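PDB 3PV2: DegQ from Legionella fallonii, which probably degrades misfolded proteins as an HtrA-family serine protease and chaperone, enclosing its proteolytic sites within large 12-subunit assemblies. Local coordinates for residues I335-D340 and L344-V349. Sequence-based numbering, arbitrary orientation.
Sequences IIVERD and LTLSAV
Ile335 and Val337 pair with Leu346 and Leu344 as two successive hydrogen-bonded pairs of an antiparallel hairpin, the strand segments 4.7 Å apart at closest and their N-to-C directions 142° apart. Each pair is closed by two backbone bonds, from Ile335 N to Leu346 O (2.7 Å) and back from Leu346 N to Ile335 O, then from Val337 N to Leu344 O and back from Leu344 N to Val337 O (3.0 Å). Leu344 O also receives a CA-H...O contact from Ile336 CA at 3.3 Å. The non-hydrogen-bonded pair between them, Ile336 with Thr345, sends its side chains to the other face of the sheet, where they run side by side. There Thr345 OG1 meets Ile336 CG1 at 3.8 Å; both atoms stand anti to their own carbonyl carbons.

On the face of Ile335, Val337, Leu344 and Leu346, aliphatic groups meet at ordinary van der Waals distance. With Val337 CG1 anti to the carbonyl carbon (chi1 -60°), CG2 falls between the backbone N and the carbonyl carbon and reaches Leu344 CB at 4.2 Å and Leu346 CD1 slightly farther off, while Ile335 CD1 touches Ala348 CB at 4.1 Å. Arg339 makes the closest side-chain approach: its chain runs out extended, bends at chi3 (-51°) and lays one face of the guanidinium against Leu344, whose CD1 sits over its centre, 3.5 Å from Arg339 CZ. A salt bridge from Arg339 NH2 to Asp304 and a bond to Gly299 O help hold that group in place.

The hairpin is the last strand pair of the first PDZ domain's sheet. Strand 332-339 lies between strands 342-349 and 305-309; Ile335 and Val337 pack on Ile306, and Val337 also meets Leu300, just beyond helix 294-298.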
ATOM      1  N   ILE B 335      45.233 -48.610   5.101  1.00 43.17           N
ATOM      2  CA  ILE B 335      43.902 -48.682   5.752  1.00 41.59           C
ATOM      3  C   ILE B 335      43.720 -50.024   6.410  1.00 40.11           C
ATOM      4  O   ILE B 335      43.864 -51.030   5.765  1.00 41.73           O
ATOM      5  CB  ILE B 335      42.731 -48.448   4.761  1.00 39.49           C
ATOM      6  CG1 ILE B 335      42.863 -47.111   4.013  1.00 41.22           C
ATOM      7  CG2 ILE B 335      41.452 -48.427   5.535  1.00 39.32           C
ATOM      8  CD1 ILE B 335      42.067 -47.043   2.640  1.00 37.77           C
ATOM      9  N   ILE B 336      43.424 -50.055   7.700  1.00 39.45           N
ATOM     10  CA  ILE B 336      43.261 -51.330   8.390  1.00 38.99           C
ATOM     11  C   ILE B 336      41.782 -51.457   8.660  1.00 38.19           C
ATOM     12  O   ILE B 336      41.209 -50.548   9.174  1.00 37.64           O
ATOM     13  CB  ILE B 336      44.098 -51.416   9.719  1.00 40.26           C
ATOM     14  CG1 ILE B 336      45.605 -51.438   9.410  1.00 41.60           C
ATOM     15  CG2 ILE B 336      43.771 -52.704  10.548  1.00 40.67           C
ATOM     16  CD1 ILE B 336      46.452 -51.571  10.683  1.00 45.49           C
ATOM     17  N   VAL B 337      41.171 -52.565   8.266  1.00 38.27           N
ATOM     18  CA  VAL B 337      39.722 -52.787   8.481  1.00 37.62           C
ATOM     19  C   VAL B 337      39.486 -54.110   9.207  1.00 38.37           C
ATOM     20  O   VAL B 337      40.326 -54.946   9.309  1.00 39.40           O
ATOM     21  CB  VAL B 337      38.861 -52.737   7.164  1.00 36.93           C
ATOM     22  CG1 VAL B 337      38.982 -51.310   6.427  1.00 36.23           C
ATOM     23  CG2 VAL B 337      39.254 -53.830   6.254  1.00 37.62           C
ATOM     24  N   GLU B 338      38.285 -54.247   9.726  1.00 37.92           N
ATOM     25  CA  GLU B 338      37.809 -55.504  10.227  1.00 38.55           C
ATOM     26  C   GLU B 338      36.760 -55.934   9.233  1.00 38.14           C
ATOM     27  O   GLU B 338      35.853 -55.188   8.946  1.00 37.22           O
ATOM     28  CB  GLU B 338      37.130 -55.361  11.592  1.00 38.43           C
ATOM     29  CG  GLU B 338      38.053 -55.160  12.755  1.00 39.13           C
ATOM     30  CD  GLU B 338      38.690 -56.429  13.231  1.00 40.47           C
ATOM     31  OE1 GLU B 338      38.074 -57.507  13.271  1.00 40.89           O
ATOM     32  OE2 GLU B 338      39.859 -56.347  13.585  1.00 41.27           O
ATOM     33  N   ARG B 339      36.853 -57.148   8.737  1.00 39.00           N
ATOM     34  CA  ARG B 339      35.836 -57.661   7.903  1.00 38.86           C
ATOM     35  C   ARG B 339      35.361 -58.986   8.402  1.00 39.81           C
ATOM     36  O   ARG B 339      36.069 -59.935   8.283  1.00 41.03           O
ATOM     37  CB  ARG B 339      36.373 -57.813   6.461  1.00 39.16           C
ATOM     38  CG  ARG B 339      35.406 -58.548   5.494  1.00 39.40           C
ATOM     39  CD  ARG B 339      36.000 -58.625   4.006  1.00 40.29           C
ATOM     40  NE  ARG B 339      36.434 -57.302   3.544  1.00 38.85           N
ATOM     41  CZ  ARG B 339      37.243 -57.059   2.522  1.00 39.62           C
ATOM     42  NH1 ARG B 339      37.749 -58.046   1.794  1.00 40.27           N
ATOM     43  NH2 ARG B 339      37.571 -55.801   2.240  1.00 38.20           N
ATOM     44  N   ASP B 340      34.088 -59.042   8.804  1.00 39.34           N
ATOM     45  CA  ASP B 340      33.510 -60.214   9.523  1.00 42.39           C
ATOM     46  C   ASP B 340      34.494 -60.703  10.611  1.00 43.47           C
ATOM     47  O   ASP B 340      34.822 -61.852  10.648  1.00 44.95           O
ATOM     48  CB  ASP B 340      33.194 -61.380   8.555  1.00 45.46           C
ATOM     49  CG  ASP B 340      32.280 -60.961   7.374  1.00 49.12           C
ATOM     50  OD1 ASP B 340      32.419 -61.566   6.276  1.00 58.80           O
ATOM     51  OD2 ASP B 340      31.473 -60.014   7.543  1.00 46.04           O
ATOM     52  N   LEU B 344      42.275 -56.849   8.098  1.00 47.91           N
ATOM     53  CA  LEU B 344      42.950 -56.746   6.809  1.00 48.03           C
ATOM     54  C   LEU B 344      43.648 -55.413   6.686  1.00 46.79           C
ATOM     55  O   LEU B 344      43.162 -54.382   7.164  1.00 44.90           O
ATOM     56  CB  LEU B 344      41.991 -56.903   5.627  1.00 46.20           C
ATOM     57  CG  LEU B 344      41.245 -58.226   5.441  1.00 49.63           C
ATOM     58  CD1 LEU B 344      39.960 -58.046   4.559  1.00 47.49           C
ATOM     59  CD2 LEU B 344      42.190 -59.315   4.854  1.00 50.71           C
ATOM     60  N   THR B 345      44.818 -55.452   6.070  1.00 48.35           N
ATOM     61  CA  THR B 345      45.578 -54.264   5.829  1.00 49.11           C
ATOM     62  C   THR B 345      45.508 -54.020   4.350  1.00 48.83           C
ATOM     63  O   THR B 345      45.835 -54.874   3.534  1.00 49.93           O
ATOM     64  CB  THR B 345      47.001 -54.383   6.289  1.00 51.10           C
ATOM     65  OG1 THR B 345      46.979 -54.575   7.697  1.00 54.10           O
ATOM     66  CG2 THR B 345      47.811 -53.110   5.953  1.00 50.02           C
ATOM     67  N   LEU B 346      45.046 -52.840   4.025  1.00 47.04           N
ATOM     68  CA  LEU B 346      44.930 -52.460   2.634  1.00 47.20           C
ATOM     69  C   LEU B 346      45.734 -51.215   2.352  1.00 47.05           C
ATOM     70  O   LEU B 346      46.008 -50.390   3.260  1.00 45.80           O
ATOM     71  CB  LEU B 346      43.475 -52.186   2.284  1.00 45.36           C
ATOM     72  CG  LEU B 346      42.459 -53.266   2.677  1.00 46.70           C
ATOM     73  CD1 LEU B 346      41.048 -52.694   2.534  1.00 43.87           C
ATOM     74  CD2 LEU B 346      42.655 -54.617   1.917  1.00 47.11           C
ATOM     75  N   SER B 347      46.023 -51.049   1.070  1.00 47.51           N
ATOM     76  CA  SER B 347      46.781 -49.910   0.596  1.00 48.69           C
ATOM     77  C   SER B 347      46.126 -49.268  -0.641  1.00 47.25           C
ATOM     78  O   SER B 347      45.900 -49.924  -1.655  1.00 45.71           O
ATOM     79  CB  SER B 347      48.224 -50.338   0.236  1.00 51.19           C
ATOM     80  OG  SER B 347      49.004 -49.161   0.078  1.00 54.61           O
ATOM     81  N   ALA B 348      45.827 -47.985  -0.506  1.00 46.36           N
ATOM     82  CA  ALA B 348      45.154 -47.223  -1.524  1.00 46.43           C
ATOM     83  C   ALA B 348      45.997 -45.981  -1.926  1.00 47.30           C
ATOM     84  O   ALA B 348      46.734 -45.418  -1.122  1.00 47.89           O
ATOM     85  CB  ALA B 348      43.773 -46.818  -1.041  1.00 44.91           C
ATOM     86  N   VAL B 349      45.889 -45.579  -3.191  1.00 47.92           N
ATOM     87  CA  VAL B 349      46.576 -44.364  -3.695  1.00 48.27           C
ATOM     88  C   VAL B 349      45.562 -43.240  -3.968  1.00 45.47           C
ATOM     89  O   VAL B 349      44.642 -43.446  -4.709  1.00 44.15           O
ATOM     90  CB  VAL B 349      47.472 -44.707  -4.928  1.00 50.00           C
ATOM     91  CG1 VAL B 349      48.156 -43.439  -5.508  1.00 52.79           C
ATOM     92  CG2 VAL B 349      48.587 -45.703  -4.530  1.00 52.22           C
TER